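Local coordinates for uncharacterized protein (Pyrococcus furiosus DSM 3638, PDB 3WZ2) that probably acts as a chaperone related to eukaryotic proteasome-assembly factors, a PAC2-family protein whose copies associate in an assembly of five chains, at residues Y175-E180 / V195-K200; F22-P27 / G161-E166; G30-I35 / G179-D184; A41-M46 / L204-E209; E100-L105 / S168-K173. All blocks are in the same frame, centred on the assembly; numbering follows the deposited sequence.

Contact 1 (Y175-E180 / V195-K200)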
# COMPACT_ATOMS: atom_id res chain seq x y z
N TYR B 175 0.84 13.25 -32.42
CA TYR B 175 0.96 12.14 -33.32
C TYR B 175 1.61 10.96 -32.61
O TYR B 175 2.42 11.15 -31.70
CB TYR B 175 1.84 12.47 -34.51
CG TYR B 175 1.67 13.85 -35.12
CD1 TYR B 175 2.07 14.96 -34.44
CD2 TYR B 175 1.13 14.04 -36.41
CE1 TYR B 175 1.95 16.22 -34.99
CE2 TYR B 175 1.01 15.31 -36.98
CZ TYR B 175 1.44 16.39 -36.25
OH TYR B 175 1.33 17.64 -36.77
N VAL B 176 1.26 9.75 -33.04
CA VAL B 176 2.07 8.57 -32.77
C VAL B 176 2.46 7.89 -34.10
O VAL B 176 1.63 7.69 -34.97
CB VAL B 176 1.31 7.58 -31.88
CG1 VAL B 176 2.22 6.43 -31.44
CG2 VAL B 176 0.73 8.27 -30.64
N LEU B 177 3.73 7.54 -34.23
CA LEU B 177 4.20 6.66 -35.30
C LEU B 177 4.42 5.28 -34.71
O LEU B 177 5.09 5.16 -33.68
CB LEU B 177 5.50 7.20 -35.85
CG LEU B 177 5.46 8.62 -36.41
CD1 LEU B 177 6.85 9.05 -36.83
CD2 LEU B 177 4.52 8.67 -37.58
N LEU B 178 3.80 4.26 -35.34
CA LEU B 178 3.87 2.91 -34.84
C LEU B 178 4.56 1.97 -35.82
O LEU B 178 4.04 1.69 -36.90
CB LEU B 178 2.48 2.38 -34.57
CG LEU B 178 1.72 3.17 -33.52
CD1 LEU B 178 0.61 3.95 -34.17
CD2 LEU B 178 1.14 2.25 -32.51
N GLY B 179 5.72 1.48 -35.42
CA GLY B 179 6.43 0.47 -36.19
C GLY B 179 5.89 -0.88 -35.87
O GLY B 179 6.01 -1.34 -34.72
N GLU B 180 5.30 -1.52 -36.85
CA GLU B 180 5.00 -2.95 -36.76
C GLU B 180 6.23 -3.74 -36.38
O GLU B 180 7.36 -3.46 -36.83
CB GLU B 180 4.46 -3.51 -38.07
CG GLU B 180 3.09 -2.99 -38.46
CD GLU B 180 2.57 -3.62 -39.75
OE1 GLU B 180 3.40 -4.18 -40.51
OE2 GLU B 180 1.34 -3.59 -40.00
N VAL B 195 12.28 5.77 -37.58
CA VAL B 195 13.16 6.90 -37.79
C VAL B 195 13.08 7.43 -39.23
O VAL B 195 13.05 8.65 -39.42
CB VAL B 195 14.61 6.56 -37.46
CG1 VAL B 195 15.54 7.69 -37.89
CG2 VAL B 195 14.73 6.31 -35.99
N GLU B 196 13.00 6.54 -40.21
CA GLU B 196 12.86 6.99 -41.61
C GLU B 196 11.63 7.86 -41.80
O GLU B 196 11.69 8.86 -42.47
CB GLU B 196 12.81 5.82 -42.62
CG GLU B 196 14.16 5.14 -42.88
CD GLU B 196 14.08 3.98 -43.88
OE1 GLU B 196 13.33 2.98 -43.65
OE2 GLU B 196 14.76 4.06 -44.92
N VAL B 197 10.49 7.45 -41.25
CA VAL B 197 9.28 8.28 -41.36
C VAL B 197 9.42 9.59 -40.63
O VAL B 197 9.03 10.64 -41.15
CB VAL B 197 8.04 7.55 -40.86
CG1 VAL B 197 6.84 8.48 -40.87
CG2 VAL B 197 7.77 6.31 -41.73
N LEU B 198 9.99 9.56 -39.43
CA LEU B 198 10.21 10.79 -38.68
C LEU B 198 11.12 11.79 -39.39
O LEU B 198 10.89 13.00 -39.37
CB LEU B 198 10.78 10.48 -37.30
CG LEU B 198 10.81 11.70 -36.36
CD1 LEU B 198 9.42 12.07 -35.93
CD2 LEU B 198 11.66 11.37 -35.16
N ASN B 199 12.18 11.29 -39.97
CA ASN B 199 13.02 12.07 -40.84
C ASN B 199 12.29 12.81 -41.93
O ASN B 199 12.52 13.99 -42.18
CB ASN B 199 14.00 11.14 -41.53
CG ASN B 199 15.27 11.84 -41.85
OD1 ASN B 199 15.88 12.35 -40.93
ND2 ASN B 199 15.68 11.89 -43.10
N LYS B 200 11.39 12.13 -42.59
CA LYS B 200 10.56 12.76 -43.61
C LYS B 200 9.63 13.80 -43.06
O LYS B 200 9.44 14.83 -43.64
CB LYS B 200 9.73 11.69 -44.31
CG LYS B 200 10.67 11.02 -45.28
CD LYS B 200 10.29 9.64 -45.64
CE LYS B 200 11.31 9.04 -46.63
NZ LYS B 200 10.81 7.79 -47.22
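With CG of L177 swung opposite its carbonyl carbon (chi1 -58°), and CG of L198 opposite its backbone N (chi1 -170°), one leucine leaves the sheet and the other leans out of the helix until their branches meet. This is strand 174-181 covered by the helix that follows it, 188-202, one face of the three-layer alpha/beta/alpha sandwich of this PAC2-family protein. L177 is the single side chain the strand offers here, and its isobutyl fork is shared between two neighbours on the helix. CD2 rests on V197 CG1 at 4.0 Å. CD1 is also near that methyl but continues to L198, whose side chain runs at about a right angle to that of L177. The contact is wholly apolar, and only methyl groups do the touching.

Alternation along the strand explains the pattern: V176 faces the other way and packs on L164 of helix 158-169, on the opposite layer. L177 also touches L143 of helix 137-145, while L198 also leans on L40 of helix 32-43 and on I114 of the neighbouring strand. The meeting of the two leucines is a methyl pair, L177 CD1 to L198 CD1, at 4.1 Å.

Contact 2 (F22-P27 / G161-E166)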
# COMPACT_ATOMS: atom_id res chain seq x y z
N PHE B 22 8.48 18.03 -29.73
CA PHE B 22 8.76 17.12 -28.63
C PHE B 22 8.55 15.71 -29.10
O PHE B 22 7.46 15.37 -29.58
CB PHE B 22 7.80 17.39 -27.48
CG PHE B 22 8.06 16.56 -26.27
CD1 PHE B 22 8.88 17.02 -25.27
CD2 PHE B 22 7.44 15.35 -26.09
CE1 PHE B 22 9.11 16.28 -24.13
CE2 PHE B 22 7.65 14.60 -24.95
CZ PHE B 22 8.48 15.07 -23.96
N ILE B 23 9.59 14.90 -28.96
CA ILE B 23 9.54 13.53 -29.42
C ILE B 23 9.71 12.60 -28.25
O ILE B 23 10.68 12.72 -27.51
CB ILE B 23 10.66 13.27 -30.41
CG1 ILE B 23 10.48 14.18 -31.62
CG2 ILE B 23 10.68 11.81 -30.83
CD1 ILE B 23 11.73 14.30 -32.45
N GLU B 24 8.79 11.65 -28.07
CA GLU B 24 8.82 10.79 -26.90
C GLU B 24 9.05 9.34 -27.34
O GLU B 24 8.35 8.87 -28.22
CB GLU B 24 7.49 10.90 -26.15
CG GLU B 24 7.28 9.85 -25.08
CD GLU B 24 6.61 8.57 -25.58
OE1 GLU B 24 5.53 8.62 -26.21
OE2 GLU B 24 7.10 7.49 -25.24
N GLY B 25 10.01 8.66 -26.74
CA GLY B 25 10.29 7.27 -27.06
C GLY B 25 10.55 6.43 -25.82
O GLY B 25 11.59 5.78 -25.71
N TYR B 26 9.59 6.40 -24.90
CA TYR B 26 9.73 5.62 -23.67
C TYR B 26 9.67 4.12 -23.98
O TYR B 26 9.16 3.72 -25.02
CB TYR B 26 8.65 5.98 -22.64
CG TYR B 26 8.97 7.19 -21.73
CD1 TYR B 26 9.83 8.18 -22.16
CD2 TYR B 26 8.43 7.29 -20.44
CE1 TYR B 26 10.16 9.26 -21.36
CE2 TYR B 26 8.73 8.37 -19.63
CZ TYR B 26 9.58 9.36 -20.09
OH TYR B 26 9.92 10.46 -19.34
N PRO B 27 10.17 3.28 -23.06
CA PRO B 27 10.11 1.85 -23.31
C PRO B 27 8.72 1.32 -23.52
O PRO B 27 7.79 1.73 -22.85
CB PRO B 27 10.71 1.24 -22.03
CG PRO B 27 11.54 2.34 -21.44
CD PRO B 27 10.83 3.60 -21.78
N GLY B 161 0.32 6.30 -25.74
CA GLY B 161 -1.16 6.45 -25.74
C GLY B 161 -1.65 7.63 -24.93
O GLY B 161 -2.56 8.34 -25.32
N LYS B 162 -1.06 7.83 -23.76
CA LYS B 162 -1.52 8.87 -22.85
C LYS B 162 -1.22 10.24 -23.41
O LYS B 162 -2.06 11.10 -23.40
CB LYS B 162 -0.90 8.74 -21.45
CG LYS B 162 -1.58 9.62 -20.39
CD LYS B 162 -2.98 9.08 -20.10
CE LYS B 162 -3.89 10.03 -19.36
NZ LYS B 162 -3.47 10.21 -17.96
N LEU B 163 -0.01 10.40 -23.91
CA LEU B 163 0.39 11.68 -24.49
C LEU B 163 -0.43 12.03 -25.69
O LEU B 163 -0.84 13.17 -25.87
CB LEU B 163 1.83 11.64 -24.95
CG LEU B 163 2.87 12.64 -24.61
CD1 LEU B 163 2.52 13.30 -23.31
CD2 LEU B 163 4.29 12.05 -24.65
N LEU B 164 -0.63 11.07 -26.57
CA LEU B 164 -1.48 11.32 -27.74
C LEU B 164 -2.77 12.01 -27.30
O LEU B 164 -3.15 13.05 -27.83
CB LEU B 164 -1.79 10.01 -28.45
CG LEU B 164 -2.79 10.04 -29.60
CD1 LEU B 164 -2.25 10.90 -30.72
CD2 LEU B 164 -3.08 8.63 -30.07
N TRP B 165 -3.42 11.42 -26.30
CA TRP B 165 -4.75 11.87 -25.86
C TRP B 165 -4.59 13.23 -25.12
O TRP B 165 -5.28 14.21 -25.45
CB TRP B 165 -5.43 10.82 -24.99
CG TRP B 165 -6.73 11.33 -24.33
CD1 TRP B 165 -6.91 11.66 -23.02
CD2 TRP B 165 -7.97 11.57 -24.97
NE1 TRP B 165 -8.18 12.09 -22.81
CE2 TRP B 165 -8.86 12.07 -24.00
CE3 TRP B 165 -8.42 11.42 -26.27
CZ2 TRP B 165 -10.18 12.39 -24.28
CZ3 TRP B 165 -9.75 11.75 -26.57
CH2 TRP B 165 -10.61 12.24 -25.59
N GLU B 166 -3.70 13.27 -24.13
CA GLU B 166 -3.63 14.45 -23.26
C GLU B 166 -3.11 15.68 -23.97
O GLU B 166 -3.65 16.78 -23.79
CB GLU B 166 -2.81 14.18 -22.01
CG GLU B 166 -3.49 13.24 -21.01
CD GLU B 166 -4.79 13.80 -20.41
OE1 GLU B 166 -4.84 15.03 -20.19
OE2 GLU B 166 -5.80 13.02 -20.22
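F22 comes first: its ring, with CG anti to the backbone N (chi1 -176°), stands up from strand 21-24 so that CE2 lies 4.2 Å from L163 CD2 on helix 158-169. The same ring leans on I101 and L105 of helix 91-107, so it fills the seam between the two helices on this face of the sheet. I23 turns to the other face, and E24 returns to the helix side. There the aliphatic part of the glutamate does the touching: E24 CB and L163 CD2 are 3.7 Å apart, and E24 CG is equally near that methyl.

Beyond CG the E24 chain bends (chi2 -89°) and carries its carboxylate forward, in the direction of the chain, towards Y26. Past G25, Y26 N donates to E24 OE2 at 2.7 Å, a nearly straight bond of 167° that arrives on the anti side, somewhat out of the carboxylate plane. E24 OE1 is held by the hydroxyls of S115 and S160. An alanine in place of E24 would probably leave Y26 N and both serine hydroxyls without this partner and open a gap beside L163 CD2.

The helix's far side meets a neighbouring subunit, where W165 stacks edge-to-face on its Y51. The chemistry implies a carboxylate buried in the core but paid for by three hydrogen bonds, its methylenes packed as though hydrocarbon alone.

Contact 3 (G30-I35 / G179-D184)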
# COMPACT_ATOMS: atom_id res chain seq x y z
N GLY B 30 8.56 -3.99 -28.34
CA GLY B 30 9.73 -4.10 -29.19
C GLY B 30 10.89 -3.21 -28.84
O GLY B 30 11.89 -3.19 -29.56
N LEU B 31 10.74 -2.41 -27.79
CA LEU B 31 11.59 -1.25 -27.55
C LEU B 31 11.82 -0.40 -28.81
O LEU B 31 12.84 0.24 -28.98
CB LEU B 31 12.91 -1.69 -26.97
CG LEU B 31 12.84 -2.33 -25.59
CD1 LEU B 31 14.19 -2.90 -25.21
CD2 LEU B 31 12.42 -1.32 -24.52
N VAL B 32 10.80 -0.32 -29.64
CA VAL B 32 10.90 0.38 -30.91
C VAL B 32 11.16 1.84 -30.66
O VAL B 32 12.08 2.43 -31.23
CB VAL B 32 9.64 0.17 -31.76
CG1 VAL B 32 9.67 0.96 -33.04
CG2 VAL B 32 9.49 -1.31 -32.10
N GLY B 33 10.32 2.45 -29.85
CA GLY B 33 10.46 3.89 -29.60
C GLY B 33 11.74 4.21 -28.87
O GLY B 33 12.38 5.23 -29.15
N HIS B 34 12.09 3.34 -27.92
CA HIS B 34 13.33 3.50 -27.14
C HIS B 34 14.59 3.47 -28.00
O HIS B 34 15.45 4.35 -27.93
CB HIS B 34 13.39 2.38 -26.12
CG HIS B 34 14.60 2.43 -25.25
ND1 HIS B 34 14.69 3.27 -24.16
CD2 HIS B 34 15.76 1.72 -25.29
CE1 HIS B 34 15.88 3.12 -23.60
NE2 HIS B 34 16.53 2.17 -24.24
N ILE B 35 14.68 2.49 -28.90
CA ILE B 35 15.81 2.45 -29.83
C ILE B 35 15.80 3.67 -30.75
O ILE B 35 16.82 4.33 -30.97
CB ILE B 35 15.74 1.13 -30.64
CG1 ILE B 35 15.98 -0.05 -29.70
CG2 ILE B 35 16.78 1.13 -31.73
CD1 ILE B 35 15.49 -1.39 -30.22
N GLY B 179 5.72 1.48 -35.42
CA GLY B 179 6.43 0.47 -36.19
C GLY B 179 5.89 -0.88 -35.87
O GLY B 179 6.01 -1.34 -34.72
N GLU B 180 5.30 -1.52 -36.85
CA GLU B 180 5.00 -2.95 -36.76
C GLU B 180 6.23 -3.74 -36.38
O GLU B 180 7.36 -3.46 -36.83
CB GLU B 180 4.46 -3.51 -38.07
CG GLU B 180 3.09 -2.99 -38.46
CD GLU B 180 2.57 -3.62 -39.75
OE1 GLU B 180 3.40 -4.18 -40.51
OE2 GLU B 180 1.34 -3.59 -40.00
N THR B 181 6.02 -4.70 -35.50
CA THR B 181 7.11 -5.52 -34.97
C THR B 181 6.52 -6.84 -34.48
O THR B 181 5.28 -6.99 -34.35
CB THR B 181 7.89 -4.77 -33.86
OG1 THR B 181 9.05 -5.52 -33.47
CG2 THR B 181 7.03 -4.50 -32.64
N PHE B 182 7.38 -7.80 -34.20
CA PHE B 182 6.95 -9.13 -33.73
C PHE B 182 6.04 -8.97 -32.52
O PHE B 182 4.93 -9.49 -32.48
CB PHE B 182 8.16 -9.97 -33.33
CG PHE B 182 9.20 -10.10 -34.41
CD1 PHE B 182 10.25 -9.17 -34.52
CD2 PHE B 182 9.14 -11.15 -35.31
CE1 PHE B 182 11.22 -9.30 -35.52
CE2 PHE B 182 10.10 -11.28 -36.30
CZ PHE B 182 11.14 -10.37 -36.40
N GLY B 183 6.55 -8.27 -31.52
CA GLY B 183 5.80 -8.08 -30.28
C GLY B 183 6.53 -8.57 -29.04
O GLY B 183 6.10 -8.30 -27.93
N ASP B 184 7.64 -9.26 -29.21
CA ASP B 184 8.21 -9.99 -28.08
C ASP B 184 9.71 -10.08 -28.15
O ASP B 184 10.33 -10.92 -27.52
CB ASP B 184 7.51 -11.35 -27.89
CG ASP B 184 7.35 -12.17 -29.17
OD1 ASP B 184 6.68 -13.22 -29.07
OD2 ASP B 184 7.87 -11.80 -30.24
O HOH W 1 7.80 -6.21 -26.65
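V32 and T181 supply the apolar part, their side chains passing each other in opposite directions with V32 CG2 4.1 Å from T181 CG2. In T181 the hydroxyl lies anti to the backbone N (chi1 -173°), which leaves CG2 between N and the carbonyl carbon and turned to the helix start. Thus the threonine splits its work: the methyl packs on valine, while OG1 is hydrogen-bonded to D187 OD2.

Backbone closeness is the second kind of contact, and glycines make it possible. G30 CA sits 4.4 Å from T181 CG2, and a beta carbon there would come to about 3.1 Å from that methyl and also run into V32 CG2; its positive phi of 68° suits glycine as well. At G179 a beta carbon would aim at the helix and crowd V32 CG1, so the bare strand lets the valine settle over it.

The third kind is polar and runs through one water. It accepts from G30 N at 2.9 Å and donates to G183 O at 3.0 Å, joining the loop ahead of the helix to the turn after the strand.

In the fold, this is where the first turn of helix 32-43 lies against the end of strand 174-181. Helix 188-202 closes the side, its A190 touching both V32 and T181 and its V194 touching V32, while M119 of strand 112-120 bonds to the strand's backbone.

Contact 4 (A41-M46 / L204-E209)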
# COMPACT_ATOMS: atom_id res chain seq x y z
N ALA B 41 18.85 10.89 -30.74
CA ALA B 41 19.48 11.86 -29.87
C ALA B 41 20.99 11.86 -30.10
O ALA B 41 21.62 12.91 -30.10
CB ALA B 41 19.18 11.52 -28.43
N LYS B 42 21.54 10.67 -30.31
CA LYS B 42 22.96 10.50 -30.61
C LYS B 42 23.31 11.00 -32.00
O LYS B 42 24.25 11.78 -32.15
CB LYS B 42 23.36 9.04 -30.44
CG LYS B 42 24.78 8.73 -30.85
CD LYS B 42 25.11 7.25 -30.67
CE LYS B 42 25.56 7.01 -29.23
NZ LYS B 42 25.55 5.57 -28.86
N GLU B 43 22.52 10.66 -33.01
CA GLU B 43 22.84 11.08 -34.38
C GLU B 43 22.71 12.57 -34.62
O GLU B 43 23.41 13.12 -35.47
CB GLU B 43 21.94 10.40 -35.40
CG GLU B 43 22.30 8.97 -35.69
CD GLU B 43 23.77 8.75 -36.04
OE1 GLU B 43 24.16 9.07 -37.18
OE2 GLU B 43 24.53 8.25 -35.16
N LEU B 44 21.78 13.23 -33.93
CA LEU B 44 21.64 14.67 -34.04
C LEU B 44 22.53 15.42 -33.04
O LEU B 44 22.39 16.63 -32.90
CB LEU B 44 20.18 15.09 -33.82
CG LEU B 44 19.21 14.62 -34.92
CD1 LEU B 44 17.77 14.74 -34.50
CD2 LEU B 44 19.45 15.41 -36.21
N ASP B 45 23.40 14.70 -32.33
CA ASP B 45 24.39 15.33 -31.46
C ASP B 45 23.74 16.20 -30.39
O ASP B 45 24.16 17.33 -30.15
CB ASP B 45 25.39 16.15 -32.30
CG ASP B 45 26.66 16.52 -31.52
OD1 ASP B 45 27.17 15.67 -30.75
OD2 ASP B 45 27.12 17.68 -31.67
N MET B 46 22.71 15.68 -29.73
CA MET B 46 21.94 16.49 -28.81
C MET B 46 22.68 16.63 -27.49
O MET B 46 23.40 15.74 -27.11
CB MET B 46 20.56 15.89 -28.61
CG MET B 46 19.76 15.88 -29.90
SD MET B 46 18.00 15.76 -29.58
CE MET B 46 17.34 16.32 -31.13
N LEU B 204 14.56 16.06 -41.54
CA LEU B 204 15.89 15.86 -41.03
C LEU B 204 16.76 15.11 -42.02
O LEU B 204 16.29 14.68 -43.09
CB LEU B 204 15.82 15.16 -39.68
CG LEU B 204 14.99 15.91 -38.65
CD1 LEU B 204 14.89 15.09 -37.37
CD2 LEU B 204 15.61 17.29 -38.41
N ASN B 205 18.04 15.03 -41.70
CA ASN B 205 18.96 14.33 -42.57
C ASN B 205 19.64 13.20 -41.82
O ASN B 205 20.86 13.10 -41.86
CB ASN B 205 20.00 15.31 -43.16
CG ASN B 205 19.35 16.35 -44.06
OD1 ASN B 205 19.07 17.47 -43.62
ND2 ASN B 205 19.09 15.99 -45.31
N VAL B 206 18.85 12.35 -41.16
CA VAL B 206 19.39 11.17 -40.50
C VAL B 206 19.30 9.87 -41.29
O VAL B 206 18.23 9.36 -41.58
CB VAL B 206 18.75 10.96 -39.10
CG1 VAL B 206 19.46 9.85 -38.32
CG2 VAL B 206 18.88 12.25 -38.33
N SER B 207 20.46 9.29 -41.54
CA SER B 207 20.54 7.97 -42.11
C SER B 207 20.31 6.91 -41.03
O SER B 207 20.88 6.98 -39.95
CB SER B 207 21.94 7.76 -42.73
OG SER B 207 22.12 6.41 -43.14
N VAL B 208 19.55 5.89 -41.35
CA VAL B 208 19.40 4.74 -40.45
C VAL B 208 20.41 3.61 -40.66
O VAL B 208 20.34 2.59 -39.95
CB VAL B 208 17.97 4.14 -40.47
CG1 VAL B 208 16.97 5.20 -40.06
CG2 VAL B 208 17.62 3.54 -41.81
N GLU B 209 21.34 3.78 -41.59
CA GLU B 209 22.31 2.73 -41.88
C GLU B 209 23.13 2.30 -40.67
O GLU B 209 23.31 1.11 -40.43
CB GLU B 209 23.20 3.09 -43.07
CG GLU B 209 22.46 3.10 -44.41
CD GLU B 209 21.97 1.72 -44.84
OE1 GLU B 209 22.76 0.74 -44.74
OE2 GLU B 209 20.80 1.60 -45.29
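Two forked side chains cross here, one just past the end of a helix and the other in an irregular loop: L44 sets its methyls against L204 and V206, and V206 in turn sets its own against L44 and E43. L44 is the first residue past helix 32-43, which ends in a Schellman motif with D45, at positive phi, as the C-prime residue; M46 N reaches back to A41 O and D45 N to K42 O. The partner is the loop between helices 188-202 and 209-213.

L44 CD1 meets L204 CD1 at 4.1 Å, and L44 CD2 meets V206 CG2 at 3.8 Å, both pairs of side chains crossing at about a right angle. The other methyl, V206 CG1, is anti to the valine's own N (chi1 -172°) and lies 3.9 Å from E43 CB, with E43 CG close beside it. Only the methylenes of the glutamate take part; the chain bends at chi2 and takes the carboxylate onward at the surface. An alanine at V206 would probably leave L44 CD2 and the E43 methylenes without their cover, and weaken the tie between loop and helix end.

The loop is pinned from behind as well, since N199 OD1 of helix 188-202 takes V206 N. Just beyond, a capping bond starts the next helix, E209 N to S207 OG at 3.2 Å and 163°.

Contact 5 (E100-L105 / S168-K173)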
# COMPACT_ATOMS: atom_id res chain seq x y z
N GLU B 100 2.76 16.32 -16.36
CA GLU B 100 3.76 17.41 -16.30
C GLU B 100 4.34 17.73 -17.66
O GLU B 100 4.58 18.88 -17.98
CB GLU B 100 4.91 17.06 -15.36
CG GLU B 100 4.53 16.95 -13.90
CD GLU B 100 3.93 18.23 -13.32
OE1 GLU B 100 4.48 19.34 -13.56
OE2 GLU B 100 2.89 18.11 -12.63
N ILE B 101 4.54 16.71 -18.49
CA ILE B 101 5.01 16.95 -19.84
C ILE B 101 4.00 17.82 -20.62
O ILE B 101 4.37 18.79 -21.25
CB ILE B 101 5.26 15.64 -20.58
CG1 ILE B 101 6.51 14.97 -20.02
CG2 ILE B 101 5.37 15.88 -22.06
CD1 ILE B 101 6.75 13.55 -20.54
N VAL B 102 2.72 17.49 -20.51
CA VAL B 102 1.72 18.25 -21.22
C VAL B 102 1.61 19.69 -20.70
O VAL B 102 1.49 20.61 -21.49
CB VAL B 102 0.37 17.53 -21.17
CG1 VAL B 102 -0.76 18.42 -21.63
CG2 VAL B 102 0.46 16.28 -22.02
N ASN B 103 1.65 19.89 -19.40
CA ASN B 103 1.70 21.26 -18.85
C ASN B 103 2.87 22.05 -19.41
O ASN B 103 2.71 23.21 -19.75
CB ASN B 103 1.79 21.28 -17.32
CG ASN B 103 0.51 20.79 -16.65
OD1 ASN B 103 -0.57 20.89 -17.25
ND2 ASN B 103 0.60 20.28 -15.41
N TYR B 104 4.05 21.42 -19.50
CA TYR B 104 5.19 22.07 -20.06
C TYR B 104 4.95 22.43 -21.52
O TYR B 104 5.22 23.54 -21.94
CB TYR B 104 6.44 21.19 -19.93
CG TYR B 104 7.62 21.70 -20.69
CD1 TYR B 104 8.56 22.51 -20.10
CD2 TYR B 104 7.80 21.36 -22.01
CE1 TYR B 104 9.65 22.99 -20.83
CE2 TYR B 104 8.86 21.83 -22.75
CZ TYR B 104 9.78 22.65 -22.16
OH TYR B 104 10.84 23.09 -22.90
N LEU B 105 4.42 21.50 -22.30
CA LEU B 105 4.26 21.71 -23.73
C LEU B 105 3.19 22.77 -24.05
O LEU B 105 3.36 23.58 -24.96
CB LEU B 105 3.91 20.40 -24.41
CG LEU B 105 4.97 19.29 -24.39
CD1 LEU B 105 4.38 17.98 -24.86
CD2 LEU B 105 6.16 19.62 -25.25
N SER B 168 -3.48 16.26 -27.20
CA SER B 168 -4.55 16.70 -28.05
C SER B 168 -5.63 17.46 -27.27
O SER B 168 -6.10 18.49 -27.71
CB SER B 168 -5.18 15.51 -28.71
OG SER B 168 -5.95 15.98 -29.80
N ARG B 169 -5.99 16.95 -26.10
CA ARG B 169 -6.92 17.61 -25.19
C ARG B 169 -6.46 18.99 -24.72
O ARG B 169 -7.28 19.83 -24.44
CB ARG B 169 -7.23 16.71 -23.98
CG ARG B 169 -8.36 15.72 -24.24
CD ARG B 169 -9.57 16.29 -24.94
NE ARG B 169 -9.26 16.20 -26.36
CZ ARG B 169 -9.83 16.86 -27.37
NH1 ARG B 169 -10.85 17.69 -27.18
NH2 ARG B 169 -9.35 16.68 -28.60
N ALA B 170 -5.16 19.24 -24.70
CA ALA B 170 -4.64 20.56 -24.48
C ALA B 170 -4.52 21.43 -25.75
O ALA B 170 -4.07 22.56 -25.66
CB ALA B 170 -3.30 20.46 -23.82
N GLY B 171 -5.01 20.95 -26.89
CA GLY B 171 -5.04 21.76 -28.11
C GLY B 171 -3.73 21.71 -28.86
O GLY B 171 -3.51 22.51 -29.74
N LEU B 172 -2.86 20.75 -28.51
CA LEU B 172 -1.60 20.59 -29.20
C LEU B 172 -1.75 19.60 -30.34
O LEU B 172 -2.68 18.79 -30.36
CB LEU B 172 -0.53 20.09 -28.25
CG LEU B 172 -0.31 21.00 -27.05
CD1 LEU B 172 0.59 20.36 -26.03
CD2 LEU B 172 0.24 22.37 -27.52
N LYS B 173 -0.86 19.71 -31.30
CA LYS B 173 -0.83 18.80 -32.42
C LYS B 173 -0.04 17.59 -31.98
O LYS B 173 1.16 17.70 -31.70
CB LYS B 173 -0.18 19.48 -33.64
CG LYS B 173 -0.91 20.73 -34.11
CD LYS B 173 -0.14 21.58 -35.13
CE LYS B 173 -0.03 20.93 -36.49
NZ LYS B 173 -1.31 20.31 -36.95
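L172 reaches across to L105 from the turn that follows helix 158-169. Its CB and CG form a stalk set back from helix 91-107. CG stands opposite the carbonyl carbon (chi1 -58°), and the extended second torsion (chi2 171°) carries CD1 forward to the helix. CD1 does the main touching: it rests against L105 CB at 3.7 Å and is also close to L105 C, so the methyl sits on the root of the other leucine and its backbone. CD2, the second branch, lies 4.2 Å from L105 O. L105 sends its own side chain onward, to F22 in the core.

A turn earlier on the same helix, V102 meets the end of the neighbouring one. V102 CG1, anti to the backbone N, touches A170 CB at 3.9 Å, while V102 CG2 packs on L163 and E166. The short alanine lets the two backbones come near, CA to CA 7.5 Å between V102 and A170.

What puts A170 and L172 together on this side is the way the helix ends. G171, at positive phi (84°), reverses the chain, and its N bonds S168 O at 2.8 Å. The end of the R169 side chain leads off from helix 91-107 to a cation-pi contact with W165 and packs on Y51 of a neighbouring subunit; K173 heads for E138, E139 and E142. The arrangement is a Schellman motif with a C-prime glycine, here closing helix 158-169 beside helix 91-107 in one helical layer of the alpha/beta/alpha sandwich, just before the chain enters strand 174-181.

From the N terminus, strand 21-24 opens contact 2, helix 32-43 opens contact 3 at its start and contact 4 at its end, and helix 91-107 opens contact 5. Helix 158-169 closes contact 2 and, at its last turn, contact 5, so these two cross and share a core in which F22 and L163 touch I101, L105 and V102. Strand 174-181 opens contact 1 and closes contact 3, which crosses contacts 2 and 4, themselves crossing, and encloses contact 5. Helix 188-202 completes contact 1, and the loop behind it closes contact 4, whose span holds contacts 1 and 5. Contacts 2 and 5 belong to one face of the central sheet, contacts 1, 3 and 4 to the other.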